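Local coordinates for ferric-siderophore receptor protein (Streptomyces coelicolor, PDB 2X4L) that probably binds ferric siderophores outside the cell membrane as the solute-binding component of an iron-uptake system of Streptomyces coelicolor, at residues W29-R35 and S142-S146; A46-T52 and V65-P71; L58-V63 and A163-A168; W252-D256 and E279-L285. All coordinates share one frame; numbering follows the deposited sequence.

Contact 1. Residues W29-R35 and S142-S146; sequences WSFKDDR and SVAIS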
loop_
_atom_site.group_PDB
_atom_site.type_symbol
_atom_site.label_atom_id
_atom_site.label_comp_id
_atom_site.label_asym_id
_atom_site.label_seq_id
_atom_site.Cartn_x
_atom_site.Cartn_y
_atom_site.Cartn_z
ATOM N N TRP A 29 -16.866 16.427 -15.497
ATOM C CA TRP A 29 -16.064 15.932 -14.397
ATOM C C TRP A 29 -14.676 16.493 -14.481
ATOM O O TRP A 29 -14.076 16.495 -15.583
ATOM C CB TRP A 29 -15.935 14.391 -14.594
ATOM C CG TRP A 29 -14.957 13.728 -13.577
ATOM C CD1 TRP A 29 -15.188 13.461 -12.225
ATOM C CD2 TRP A 29 -13.624 13.253 -13.827
ATOM N NE1 TRP A 29 -14.121 12.850 -11.676
ATOM C CE2 TRP A 29 -13.138 12.747 -12.616
ATOM C CE3 TRP A 29 -12.783 13.225 -14.961
ATOM C CZ2 TRP A 29 -11.886 12.174 -12.507
ATOM C CZ3 TRP A 29 -11.472 12.584 -14.828
ATOM C CH2 TRP A 29 -11.069 12.134 -13.618
ATOM N N SER A 30 -14.135 16.928 -13.335
ATOM C CA SER A 30 -12.789 17.514 -13.287
ATOM C C SER A 30 -12.069 16.928 -12.055
ATOM O O SER A 30 -12.660 16.767 -10.955
ATOM C CB SER A 30 -12.955 19.047 -13.220
ATOM O OG SER A 30 -11.708 19.669 -13.087
ATOM N N PHE A 31 -10.786 16.624 -12.183
ATOM C CA PHE A 31 -9.994 16.298 -11.006
ATOM C C PHE A 31 -8.554 16.739 -11.190
ATOM O O PHE A 31 -7.912 16.390 -12.192
ATOM C CB PHE A 31 -10.009 14.784 -10.771
ATOM C CG PHE A 31 -9.387 14.384 -9.444
ATOM C CD1 PHE A 31 -10.097 14.623 -8.263
ATOM C CD2 PHE A 31 -8.126 13.744 -9.379
ATOM C CE1 PHE A 31 -9.558 14.264 -7.028
ATOM C CE2 PHE A 31 -7.583 13.490 -8.178
ATOM C CZ PHE A 31 -8.273 13.637 -7.011
ATOM N N LYS A 32 -7.994 17.415 -10.209
ATOM C CA LYS A 32 -6.597 17.824 -10.251
ATOM C C LYS A 32 -5.806 16.797 -9.398
ATOM O O LYS A 32 -6.049 16.694 -8.207
ATOM C CB LYS A 32 -6.450 19.238 -9.738
ATOM C CG LYS A 32 -4.969 19.719 -9.770
ATOM C CD LYS A 32 -4.838 21.212 -9.173
ATOM C CE LYS A 32 -3.363 21.623 -9.005
ATOM N NZ LYS A 32 -2.762 22.286 -10.243
ATOM N N ASP A 33 -4.918 16.037 -10.014
ATOM C CA ASP A 33 -4.201 15.008 -9.264
ATOM C C ASP A 33 -2.907 15.467 -8.576
ATOM O O ASP A 33 -2.636 16.704 -8.509
ATOM C CB ASP A 33 -3.888 13.774 -10.174
ATOM C CG ASP A 33 -2.699 14.011 -11.159
ATOM O OD1 ASP A 33 -2.084 15.113 -11.099
ATOM O OD2 ASP A 33 -2.315 13.114 -11.890
ATOM N N ASP A 34 -2.145 14.535 -8.044
ATOM C CA ASP A 34 -0.983 14.906 -7.202
ATOM C C ASP A 34 0.276 15.176 -7.994
ATOM O O ASP A 34 1.378 15.468 -7.380
ATOM C CB ASP A 34 -0.695 13.826 -6.164
ATOM C CG ASP A 34 -1.758 13.802 -5.110
ATOM O OD1 ASP A 34 -2.420 14.859 -4.839
ATOM O OD2 ASP A 34 -1.845 12.747 -4.453
ATOM N N ARG A 35 0.155 15.130 -9.327
ATOM C CA ARG A 35 1.194 15.636 -10.179
ATOM C C ARG A 35 0.834 17.079 -10.505
ATOM O O ARG A 35 1.515 17.714 -11.279
ATOM C CB ARG A 35 1.291 14.858 -11.502
ATOM C CG ARG A 35 1.742 13.397 -11.284
ATOM C CD ARG A 35 1.696 12.670 -12.590
ATOM N NE ARG A 35 0.343 12.617 -13.094
ATOM C CZ ARG A 35 -0.048 12.084 -14.255
ATOM N NH1 ARG A 35 0.797 11.547 -15.091
ATOM N NH2 ARG A 35 -1.356 12.157 -14.581
ATOM N N SER A 142 -4.615 10.257 -17.448
ATOM C CA SER A 142 -4.314 9.610 -16.192
ATOM C C SER A 142 -4.425 10.512 -14.987
ATOM O O SER A 142 -4.252 11.781 -15.091
ATOM C CB SER A 142 -2.880 9.005 -16.214
ATOM O OG SER A 142 -1.934 10.042 -16.522
ATOM N N VAL A 143 -4.610 9.857 -13.849
ATOM C CA VAL A 143 -4.708 10.522 -12.548
ATOM C C VAL A 143 -3.772 9.733 -11.611
ATOM O O VAL A 143 -3.865 8.477 -11.538
ATOM C CB VAL A 143 -6.187 10.429 -12.003
ATOM C CG1 VAL A 143 -6.198 10.780 -10.526
ATOM C CG2 VAL A 143 -7.138 11.350 -12.765
ATOM N N ALA A 144 -2.826 10.437 -10.998
ATOM C CA ALA A 144 -1.927 9.810 -10.031
ATOM C C ALA A 144 -2.230 10.366 -8.603
ATOM O O ALA A 144 -2.272 11.574 -8.388
ATOM C CB ALA A 144 -0.513 10.085 -10.393
ATOM N N ILE A 145 -2.280 9.477 -7.650
ATOM C CA ILE A 145 -2.377 9.772 -6.256
ATOM C C ILE A 145 -1.060 9.461 -5.588
ATOM O O ILE A 145 -0.527 8.364 -5.700
ATOM C CB ILE A 145 -3.485 9.033 -5.566
ATOM C CG1 ILE A 145 -4.877 9.322 -6.242
ATOM C CG2 ILE A 145 -3.555 9.408 -4.047
ATOM C CD1 ILE A 145 -5.270 10.830 -6.170
ATOM N N SER A 146 -0.438 10.477 -5.008
ATOM C CA SER A 146 0.915 10.304 -4.442
ATOM C C SER A 146 0.933 9.630 -3.085
ATOM O O SER A 146 0.186 9.932 -2.178
ATOM C CB SER A 146 1.668 11.648 -4.310
ATOM O OG SER A 146 3.000 11.335 -3.789
HETATM O O HOH W 1 -1.415 12.151 -1.710
#

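Contact 2. Residues A46-T52 and V65-P71; sequences ANIVAFT and VKGVFGP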
loop_
_atom_site.group_PDB
_atom_site.type_symbol
_atom_site.label_atom_id
_atom_site.label_comp_id
_atom_site.label_asym_id
_atom_site.label_seq_id
_atom_site.Cartn_x
_atom_site.Cartn_y
_atom_site.Cartn_z
ATOM N N ALA A 46 -17.152 6.476 -17.152
ATOM C CA ALA A 46 -17.822 5.255 -16.920
ATOM C C ALA A 46 -16.797 4.124 -17.026
ATOM O O ALA A 46 -17.003 3.073 -16.402
ATOM C CB ALA A 46 -18.850 5.091 -18.011
ATOM N N ASN A 47 -15.740 4.301 -17.856
ATOM C CA ASN A 47 -14.767 3.155 -18.117
ATOM C C ASN A 47 -13.436 3.487 -17.519
ATOM O O ASN A 47 -12.551 4.054 -18.181
ATOM C CB ASN A 47 -14.603 2.947 -19.625
ATOM C CG ASN A 47 -15.886 2.512 -20.327
ATOM O OD1 ASN A 47 -16.895 2.184 -19.699
ATOM N ND2 ASN A 47 -15.865 2.554 -21.609
ATOM N N ILE A 48 -13.265 3.141 -16.245
ATOM C CA ILE A 48 -12.108 3.461 -15.488
ATOM C C ILE A 48 -11.168 2.242 -15.525
ATOM O O ILE A 48 -11.636 1.085 -15.397
ATOM C CB ILE A 48 -12.531 3.726 -13.995
ATOM C CG1 ILE A 48 -13.462 4.946 -13.936
ATOM C CG2 ILE A 48 -11.258 3.926 -13.122
ATOM C CD1 ILE A 48 -14.078 5.067 -12.540
ATOM N N VAL A 49 -9.893 2.501 -15.709
ATOM C CA VAL A 49 -8.882 1.461 -15.509
ATOM C C VAL A 49 -7.958 1.886 -14.420
ATOM O O VAL A 49 -7.576 3.053 -14.373
ATOM C CB VAL A 49 -8.137 1.206 -16.842
ATOM C CG1 VAL A 49 -6.909 0.312 -16.673
ATOM C CG2 VAL A 49 -9.111 0.634 -17.918
ATOM N N ALA A 50 -7.653 0.995 -13.507
ATOM C CA ALA A 50 -6.815 1.400 -12.373
ATOM C C ALA A 50 -5.802 0.339 -11.955
ATOM O O ALA A 50 -6.061 -0.873 -12.106
ATOM C CB ALA A 50 -7.748 1.707 -11.169
ATOM N N PHE A 51 -4.723 0.759 -11.328
ATOM C CA PHE A 51 -3.847 -0.159 -10.654
ATOM C C PHE A 51 -4.752 -0.952 -9.671
ATOM O O PHE A 51 -5.650 -0.381 -9.053
ATOM C CB PHE A 51 -2.792 0.645 -9.886
ATOM C CG PHE A 51 -1.909 -0.243 -9.050
ATOM C CD1 PHE A 51 -1.030 -1.108 -9.686
ATOM C CD2 PHE A 51 -1.920 -0.152 -7.668
ATOM C CE1 PHE A 51 -0.235 -1.972 -8.951
ATOM C CE2 PHE A 51 -1.113 -1.023 -6.924
ATOM C CZ PHE A 51 -0.249 -1.940 -7.566
ATOM N N THR A 52 -4.447 -2.263 -9.546
ATOM C CA THR A 52 -5.336 -3.094 -8.742
ATOM C C THR A 52 -5.619 -2.455 -7.366
ATOM O O THR A 52 -6.754 -2.457 -6.915
ATOM C CB THR A 52 -4.734 -4.451 -8.592
ATOM O OG1 THR A 52 -4.628 -4.961 -9.932
ATOM C CG2 THR A 52 -5.688 -5.365 -7.763
ATOM N N VAL A 65 -14.608 -0.225 -11.446
ATOM C CA VAL A 65 -13.676 -0.085 -12.569
ATOM C C VAL A 65 -13.911 -1.194 -13.627
ATOM O O VAL A 65 -14.542 -2.273 -13.345
ATOM C CB VAL A 65 -12.152 -0.084 -12.122
ATOM C CG1 VAL A 65 -12.039 0.824 -10.966
ATOM C CG2 VAL A 65 -11.693 -1.518 -11.745
ATOM N N LYS A 66 -13.500 -0.909 -14.863
ATOM C CA LYS A 66 -13.628 -1.924 -15.918
ATOM C C LYS A 66 -12.358 -2.764 -16.074
ATOM O O LYS A 66 -12.461 -3.961 -16.435
ATOM C CB LYS A 66 -13.965 -1.261 -17.235
ATOM C CG LYS A 66 -15.302 -0.484 -17.213
ATOM C CD LYS A 66 -16.468 -1.419 -17.267
ATOM C CE LYS A 66 -17.895 -0.787 -17.190
ATOM N NZ LYS A 66 -18.130 0.513 -17.808
ATOM N N GLY A 67 -11.173 -2.183 -15.798
ATOM C CA GLY A 67 -9.944 -2.976 -15.963
ATOM C C GLY A 67 -8.982 -2.641 -14.828
ATOM O O GLY A 67 -9.063 -1.551 -14.246
ATOM N N VAL A 68 -8.142 -3.628 -14.525
ATOM C CA VAL A 68 -7.122 -3.449 -13.490
ATOM C C VAL A 68 -5.790 -3.925 -14.047
ATOM O O VAL A 68 -5.721 -4.755 -14.945
ATOM C CB VAL A 68 -7.412 -4.181 -12.145
ATOM C CG1 VAL A 68 -8.701 -3.614 -11.572
ATOM C CG2 VAL A 68 -7.497 -5.729 -12.306
ATOM N N PHE A 69 -4.704 -3.455 -13.413
ATOM C CA PHE A 69 -3.374 -3.988 -13.664
ATOM C C PHE A 69 -2.599 -3.950 -12.359
ATOM O O PHE A 69 -2.585 -2.970 -11.613
ATOM C CB PHE A 69 -2.657 -3.148 -14.793
ATOM C CG PHE A 69 -2.561 -1.690 -14.543
ATOM C CD1 PHE A 69 -1.396 -1.145 -14.006
ATOM C CD2 PHE A 69 -3.650 -0.825 -14.749
ATOM C CE1 PHE A 69 -1.246 0.233 -13.735
ATOM C CE2 PHE A 69 -3.525 0.584 -14.517
ATOM C CZ PHE A 69 -2.308 1.096 -13.981
ATOM N N GLY A 70 -1.922 -5.090 -12.105
ATOM C CA GLY A 70 -1.169 -5.233 -10.844
ATOM C C GLY A 70 -1.448 -6.620 -10.314
ATOM O O GLY A 70 -2.163 -7.413 -10.890
ATOM N N PRO A 71 -0.823 -6.922 -9.166
ATOM C CA PRO A 71 -1.104 -8.201 -8.524
ATOM C C PRO A 71 -2.579 -8.285 -8.209
ATOM O O PRO A 71 -3.079 -7.525 -7.401
ATOM C CB PRO A 71 -0.247 -8.129 -7.218
ATOM C CG PRO A 71 0.777 -7.114 -7.507
ATOM C CD PRO A 71 0.058 -6.051 -8.357
#

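Contact 3. Residues L58-V63 and A163-A168; sequences LFDYGV and AESLGA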
loop_
_atom_site.group_PDB
_atom_site.type_symbol
_atom_site.label_atom_id
_atom_site.label_comp_id
_atom_site.label_asym_id
_atom_site.label_seq_id
_atom_site.Cartn_x
_atom_site.Cartn_y
_atom_site.Cartn_z
ATOM N N LEU A 58 -11.306 2.216 -4.643
ATOM C CA LEU A 58 -12.523 2.780 -5.244
ATOM C C LEU A 58 -13.710 1.841 -5.013
ATOM O O LEU A 58 -14.828 2.351 -4.744
ATOM C CB LEU A 58 -12.347 2.939 -6.763
ATOM C CG LEU A 58 -11.370 4.054 -7.053
ATOM C CD1 LEU A 58 -11.013 4.168 -8.533
ATOM C CD2 LEU A 58 -11.923 5.409 -6.615
ATOM N N PHE A 59 -13.508 0.513 -5.061
ATOM C CA PHE A 59 -14.579 -0.448 -4.790
ATOM C C PHE A 59 -15.230 -0.190 -3.409
ATOM O O PHE A 59 -16.496 -0.311 -3.273
ATOM C CB PHE A 59 -14.005 -1.859 -4.826
ATOM C CG PHE A 59 -15.056 -2.924 -4.620
ATOM C CD1 PHE A 59 -15.799 -3.410 -5.710
ATOM C CD2 PHE A 59 -15.327 -3.406 -3.347
ATOM C CE1 PHE A 59 -16.774 -4.344 -5.501
ATOM C CE2 PHE A 59 -16.359 -4.374 -3.126
ATOM C CZ PHE A 59 -17.062 -4.842 -4.250
ATOM N N ASP A 60 -14.414 0.103 -2.388
ATOM C CA ASP A 60 -14.990 0.322 -1.053
ATOM C C ASP A 60 -15.849 1.604 -0.945
ATOM O O ASP A 60 -16.578 1.807 0.060
ATOM C CB ASP A 60 -13.822 0.414 -0.062
ATOM C CG ASP A 60 -13.254 -0.913 0.258
ATOM O OD1 ASP A 60 -13.754 -1.969 -0.149
ATOM O OD2 ASP A 60 -12.228 -0.944 0.970
ATOM N N TYR A 61 -15.698 2.479 -1.943
ATOM C CA TYR A 61 -16.591 3.655 -2.070
ATOM C C TYR A 61 -17.638 3.457 -3.135
ATOM O O TYR A 61 -18.242 4.421 -3.516
ATOM C CB TYR A 61 -15.713 4.830 -2.441
ATOM C CG TYR A 61 -14.719 5.133 -1.344
ATOM C CD1 TYR A 61 -15.156 5.308 -0.017
ATOM C CD2 TYR A 61 -13.329 5.229 -1.590
ATOM C CE1 TYR A 61 -14.260 5.587 1.030
ATOM C CE2 TYR A 61 -12.436 5.535 -0.509
ATOM C CZ TYR A 61 -12.937 5.719 0.800
ATOM O OH TYR A 61 -12.017 5.947 1.821
ATOM N N GLY A 62 -17.821 2.228 -3.615
ATOM C CA GLY A 62 -18.860 1.907 -4.580
ATOM C C GLY A 62 -18.627 2.451 -5.953
ATOM O O GLY A 62 -19.620 2.583 -6.711
ATOM N N VAL A 63 -17.346 2.643 -6.317
ATOM C CA VAL A 63 -17.011 3.066 -7.692
ATOM C C VAL A 63 -16.420 1.866 -8.405
ATOM O O VAL A 63 -15.411 1.357 -7.974
ATOM C CB VAL A 63 -16.057 4.222 -7.616
ATOM C CG1 VAL A 63 -15.347 4.537 -8.989
ATOM C CG2 VAL A 63 -16.817 5.471 -7.034
ATOM N N ALA A 163 -12.901 9.509 -5.314
ATOM C CA ALA A 163 -14.054 8.642 -5.377
ATOM C C ALA A 163 -15.411 9.393 -5.397
ATOM O O ALA A 163 -16.289 9.075 -6.202
ATOM C CB ALA A 163 -13.981 7.672 -4.183
ATOM N N GLU A 164 -15.545 10.416 -4.558
ATOM C CA GLU A 164 -16.755 11.279 -4.556
ATOM C C GLU A 164 -16.962 11.950 -5.915
ATOM O O GLU A 164 -18.109 11.966 -6.444
ATOM C CB GLU A 164 -16.816 12.260 -3.366
ATOM C CG GLU A 164 -18.271 12.857 -3.218
ATOM C CD GLU A 164 -18.402 13.929 -2.108
ATOM O OE1 GLU A 164 -17.639 13.813 -1.165
ATOM O OE2 GLU A 164 -19.216 14.918 -2.182
ATOM N N SER A 165 -15.877 12.407 -6.546
ATOM C CA SER A 165 -16.018 13.061 -7.877
ATOM C C SER A 165 -16.522 12.072 -8.919
ATOM O O SER A 165 -17.204 12.433 -9.863
ATOM C CB SER A 165 -14.664 13.579 -8.312
ATOM O OG SER A 165 -13.781 12.606 -8.872
ATOM N N LEU A 166 -16.174 10.809 -8.738
ATOM C CA LEU A 166 -16.601 9.756 -9.654
ATOM C C LEU A 166 -18.012 9.163 -9.362
ATOM O O LEU A 166 -18.468 8.232 -10.085
ATOM C CB LEU A 166 -15.525 8.611 -9.668
ATOM C CG LEU A 166 -14.170 9.080 -10.175
ATOM C CD1 LEU A 166 -13.169 7.974 -9.893
ATOM C CD2 LEU A 166 -14.250 9.315 -11.655
ATOM N N GLY A 167 -18.682 9.644 -8.333
ATOM C CA GLY A 167 -20.048 9.177 -8.103
ATOM C C GLY A 167 -20.296 8.423 -6.827
ATOM O O GLY A 167 -21.422 7.922 -6.604
ATOM N N ALA A 168 -19.294 8.372 -5.951
ATOM C CA ALA A 168 -19.497 7.717 -4.649
ATOM C C ALA A 168 -20.435 8.543 -3.731
ATOM O O ALA A 168 -20.691 9.708 -3.984
ATOM C CB ALA A 168 -18.183 7.488 -3.997
#

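Contact 4. Residues W252-D256 and E279-L285; sequences WENVD and EGTWKQL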
loop_
_atom_site.group_PDB
_atom_site.type_symbol
_atom_site.label_atom_id
_atom_site.label_comp_id
_atom_site.label_asym_id
_atom_site.label_seq_id
_atom_site.Cartn_x
_atom_site.Cartn_y
_atom_site.Cartn_z
ATOM N N TRP A 252 20.814 -12.545 4.313
ATOM C CA TRP A 252 19.964 -13.279 5.216
ATOM C C TRP A 252 20.664 -13.629 6.499
ATOM O O TRP A 252 20.069 -13.692 7.565
ATOM C CB TRP A 252 19.452 -14.520 4.531
ATOM C CG TRP A 252 18.198 -14.218 3.780
ATOM C CD1 TRP A 252 18.075 -14.128 2.458
ATOM C CD2 TRP A 252 16.910 -13.948 4.344
ATOM N NE1 TRP A 252 16.774 -13.788 2.125
ATOM C CE2 TRP A 252 16.045 -13.685 3.270
ATOM C CE3 TRP A 252 16.423 -13.911 5.645
ATOM C CZ2 TRP A 252 14.679 -13.386 3.441
ATOM C CZ3 TRP A 252 15.036 -13.574 5.848
ATOM C CH2 TRP A 252 14.214 -13.321 4.734
ATOM N N GLU A 253 21.965 -13.893 6.392
ATOM C CA GLU A 253 22.724 -14.195 7.579
ATOM C C GLU A 253 22.881 -12.998 8.475
ATOM O O GLU A 253 23.296 -13.160 9.592
ATOM C CB GLU A 253 24.098 -14.861 7.250
ATOM C CG GLU A 253 25.016 -14.067 6.355
ATOM C CD GLU A 253 24.768 -14.295 4.823
ATOM O OE1 GLU A 253 23.637 -14.756 4.407
ATOM O OE2 GLU A 253 25.734 -14.001 4.040
ATOM N N ASN A 254 22.478 -11.786 8.050
ATOM C CA ASN A 254 22.643 -10.620 8.912
ATOM C C ASN A 254 21.298 -9.978 9.337
ATOM O O ASN A 254 21.234 -8.793 9.825
ATOM C CB ASN A 254 23.480 -9.515 8.262
ATOM C CG ASN A 254 23.723 -8.313 9.232
ATOM O OD1 ASN A 254 23.764 -8.467 10.504
ATOM N ND2 ASN A 254 23.900 -7.101 8.635
ATOM N N VAL A 255 20.257 -10.809 9.302
ATOM C CA VAL A 255 18.918 -10.251 9.680
ATOM C C VAL A 255 18.773 -9.916 11.178
ATOM O O VAL A 255 17.838 -9.246 11.611
ATOM C CB VAL A 255 17.740 -11.089 9.160
ATOM C CG1 VAL A 255 17.745 -11.079 7.620
ATOM C CG2 VAL A 255 17.731 -12.483 9.786
ATOM N N ASP A 256 19.711 -10.389 12.007
ATOM C CA ASP A 256 19.731 -10.006 13.413
ATOM C C ASP A 256 20.469 -8.688 13.736
ATOM O O ASP A 256 20.713 -8.370 14.887
ATOM C CB ASP A 256 20.328 -11.157 14.246
ATOM C CG ASP A 256 21.737 -11.593 13.737
ATOM O OD1 ASP A 256 22.298 -11.150 12.706
ATOM O OD2 ASP A 256 22.332 -12.537 14.352
ATOM N N GLU A 279 14.881 -19.542 6.358
ATOM C CA GLU A 279 16.264 -19.215 6.714
ATOM C C GLU A 279 16.437 -19.258 8.234
ATOM O O GLU A 279 15.612 -18.718 9.033
ATOM C CB GLU A 279 16.656 -17.804 6.114
ATOM C CG GLU A 279 17.825 -17.132 6.933
ATOM C CD GLU A 279 19.190 -17.736 6.646
ATOM O OE1 GLU A 279 19.363 -18.341 5.566
ATOM O OE2 GLU A 279 20.071 -17.697 7.541
ATOM N N GLY A 280 17.494 -19.944 8.676
ATOM C CA GLY A 280 17.722 -20.185 10.112
ATOM C C GLY A 280 17.939 -18.975 10.979
ATOM O O GLY A 280 17.455 -18.909 12.096
ATOM N N THR A 281 18.563 -17.960 10.397
ATOM C CA THR A 281 18.800 -16.707 11.110
ATOM C C THR A 281 17.476 -16.005 11.435
ATOM O O THR A 281 17.327 -15.410 12.475
ATOM C CB THR A 281 19.683 -15.790 10.263
ATOM O OG1 THR A 281 20.872 -16.547 9.903
ATOM C CG2 THR A 281 20.153 -14.646 11.101
ATOM N N TRP A 282 16.545 -16.034 10.483
ATOM C CA TRP A 282 15.181 -15.503 10.720
ATOM C C TRP A 282 14.446 -16.280 11.829
ATOM O O TRP A 282 13.841 -15.694 12.747
ATOM C CB TRP A 282 14.443 -15.606 9.383
ATOM C CG TRP A 282 12.909 -15.467 9.568
ATOM C CD1 TRP A 282 11.980 -16.465 9.747
ATOM C CD2 TRP A 282 12.184 -14.224 9.639
ATOM N NE1 TRP A 282 10.715 -15.913 9.942
ATOM C CE2 TRP A 282 10.830 -14.550 9.871
ATOM C CE3 TRP A 282 12.569 -12.842 9.600
ATOM C CZ2 TRP A 282 9.824 -13.588 9.995
ATOM C CZ3 TRP A 282 11.538 -11.896 9.693
ATOM C CH2 TRP A 282 10.188 -12.305 9.912
ATOM N N LYS A 283 14.498 -17.597 11.722
ATOM C CA LYS A 283 13.725 -18.435 12.644
ATOM C C LYS A 283 14.229 -18.282 14.061
ATOM O O LYS A 283 13.473 -18.549 15.029
ATOM C CB LYS A 283 13.866 -19.927 12.211
ATOM C CG LYS A 283 13.099 -20.260 10.931
ATOM C CD LYS A 283 12.810 -21.757 10.766
ATOM C CE LYS A 283 13.997 -22.439 10.163
ATOM N NZ LYS A 283 13.492 -23.502 9.253
ATOM N N GLN A 284 15.447 -17.842 14.200
ATOM C CA GLN A 284 15.996 -17.610 15.496
ATOM C C GLN A 284 15.804 -16.213 16.072
ATOM O O GLN A 284 16.210 -15.944 17.127
ATOM C CB GLN A 284 17.448 -18.006 15.520
ATOM C CG GLN A 284 17.612 -19.539 15.375
ATOM C CD GLN A 284 16.917 -20.318 16.493
ATOM O OE1 GLN A 284 16.048 -21.177 16.252
ATOM N NE2 GLN A 284 17.290 -20.012 17.720
ATOM N N LEU A 285 15.139 -15.339 15.327
ATOM C CA LEU A 285 14.876 -13.985 15.810
ATOM C C LEU A 285 13.975 -13.998 17.046
ATOM O O LEU A 285 12.963 -14.699 17.073
ATOM C CB LEU A 285 14.244 -13.135 14.706
ATOM C CG LEU A 285 15.182 -12.659 13.596
ATOM C CD1 LEU A 285 14.414 -11.881 12.538
ATOM C CD2 LEU A 285 16.313 -11.819 14.169
#

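Contact 1. Residues W29-R35 and S142-S146
The guanidinium of R35 meets both the carboxylate of D33 and S142 along its edge: D33 CG and S142 O lie in its plane, while S142 OG, bonded by R35 NH2 at 2.9 Å, is tilted 22° from it. The W29 indole and the F31 phenyl ring carry the apolar part: V143 CG2 touches the indole at its edge and I145 CD1 the phenyl at its own, while V143 CG1 approaches F31 CD2 obliquely at 3.7 Å. The segment W29-R35 runs from the small antiparallel N-terminal hairpin strand 29-32 into a turn that docks on strand 142-146, outermost in the five-stranded parallel sheet.

D33 forms an Asx turn, with OD1 accepting from R35 N, and its OD2 is gripped by three donors: A144 N on the anti side (2.9 Å), R35 NE on the syn side, and R35 NH2. CG of D33 sits between the backbone N and carbonyl carbon (chi1 77°), which turns the carboxylate to the strand. The salt bridge of R35 with D33 probably keeps D33 ionised and fixes the arginine's rotation. Next along, D34 N binds A144 O at 3.0 Å, tying turn and strand by backbone as well. OD1 of D34 forms a salt bridge with R158 of helix 153-165. Its other oxygen, OD2, accepts from S146 N through the anti lone pair at 2.7 Å, and a water bridges OD2 to S146 O.

Contact 2. Residues A46-T52 and V65-P71
This is a pairing of neighbouring parallel strands, 48-51 and 67-69, inside the five-stranded sheet, with helix 52-60 joining them. Residues I48 to T52 and K66 to F69 are linked by staggered backbone bonds: K66 N to I48 O (2.8 Å), A50 N to G67 O, F69 N to A50 O and T52 N to F69 O; G67 N adds a weak bond to I48 O.

The F69 ring lies across the strand beside it. Its CG stands between the backbone N and the carbonyl carbon (chi1 56°), which turns the ring over F51 CA; this CH-pi contact has the CA 3.9 Å from the ring centroid and 11° off the normal. V49 CG1 meets the edge of the same ring at 4.0 Å from CD2. Just beyond strand 67-69, P71 CD packs on F51 CE1, and a side chain at G70 would collide with that F51 ring. At the other end K66 folds back, bent at chi2 and chi4, and its NZ donates to N47 OD1 at 2.8 Å and to A46 O at 3.1 Å, the latter from above the carbonyl plane. A methionine in its place would probably leave N47 OD1 and A46 O without the charged donor that ties them to V65-P71. N47 ND2 is held by A110 O. The two strands and connecting helix 52-60 form a beta-alpha-beta unit, with F51 as N-cap of the helix.

Contact 3. Residues L58-V63 and A163-A168
V63 has CG1 anti to the backbone N (chi1 166°) and CG2 beside that N, and the two methyls divide the work: CG1 reaches L166 CB at 4.1 Å, whereas CG2 meets A168 CB at 3.9 Å and also lies near A163 O. Y61, with CG beside its backbone N (chi1 -63°), brings its ring against the A163 methyl, where CD2 comes within 3.6 Å of CB. The Y61 CB rests on A168 CB as well. L58 CD2 adds to the cluster, 3.9 Å from A163 CB.

Both segments are helix C-termini closed by Schellman motifs, with G62 ending helix 52-60 and G167 ending helix 153-165. In the first, L58 O accepts from Y61 N and V63 N, which approach from opposite faces of its plane; in the second, A168 N returns to A163 O. Just after these caps, V63 and A168 meet. No hydrogen bond crosses between the segments, so the fit rests on apolar packing. With an alanine here in place of the valine, a gap is likely to open beside L166 and A168, since both methyls that fill it are removed. The phenol end of Y61 is turned elsewhere, its OH bonding Y304 N, while L58 and L166 both reach I115 of strand 113-118.

Contact 4. Residues W252-D256 and E279-L285
W252, T281 and V255 bury the most surface where the turn after strand 247-251 packs against the short helix 280-283, whose N-cap is E279. The contact lies in the part of the chain built round the mixed six-stranded sheet, its centre about 26 Å from the centre of the chain, and no hydrogen bond crosses it.

The indole of W252 slides past the E279 side chain in the opposite direction, its plane 27° from that of the carboxylate. The closest touch is W252 CE3 on E279 CG at 3.7 Å, so the glutamate's methylene rather than its charge meets the ring. Farther along, W252 CZ3 approaches W282 CB at 4.1 Å, the two tryptophans pointing the same way side by side. The polar end of the W252 indole is taken by S207 O, which receives its NE1.

T281 packs against the backbone and V255 of the turn. Its CB stands 3.4 Å from W252 O, and its CG2, anti to the backbone N (chi1 of OG1 -53°), meets V255 CG2 at 3.5 Å. V255 is directed toward the helix, and the same CG2 lies near W282 N and, more distantly, L285 CD1. L285 CD2 also rests against D256 CA at 3.9 Å. OE2 of E279 caps the helix by accepting twice from T281: from N, from above the carboxylate plane, and from OG1 through its anti lone pair at 2.7 Å.

Contacts 1, 2 and 3 gather at the five-stranded parallel sheet. Contact 2 pairs strands 48-51 and 67-69 within it, contact 1 docks the N-terminal segment on border strand 142-146, and contact 3 joins the ends of helices 52-60 and 153-165. Their centres lie 13 to 15 Å apart. W29 NE1 reaches S165 OG between contacts 1 and 3; I48 packs on V63 and L166 between contacts 2 and 3. Along the chain both segments of contact 2 lie between those of contact 1, and those of contact 3 alternate with both. Contact 4 comes last, its centre 39 to 43 Å from theirs across the chain's centre, by the mixed sheet, consistent with the two-lobed build of this family.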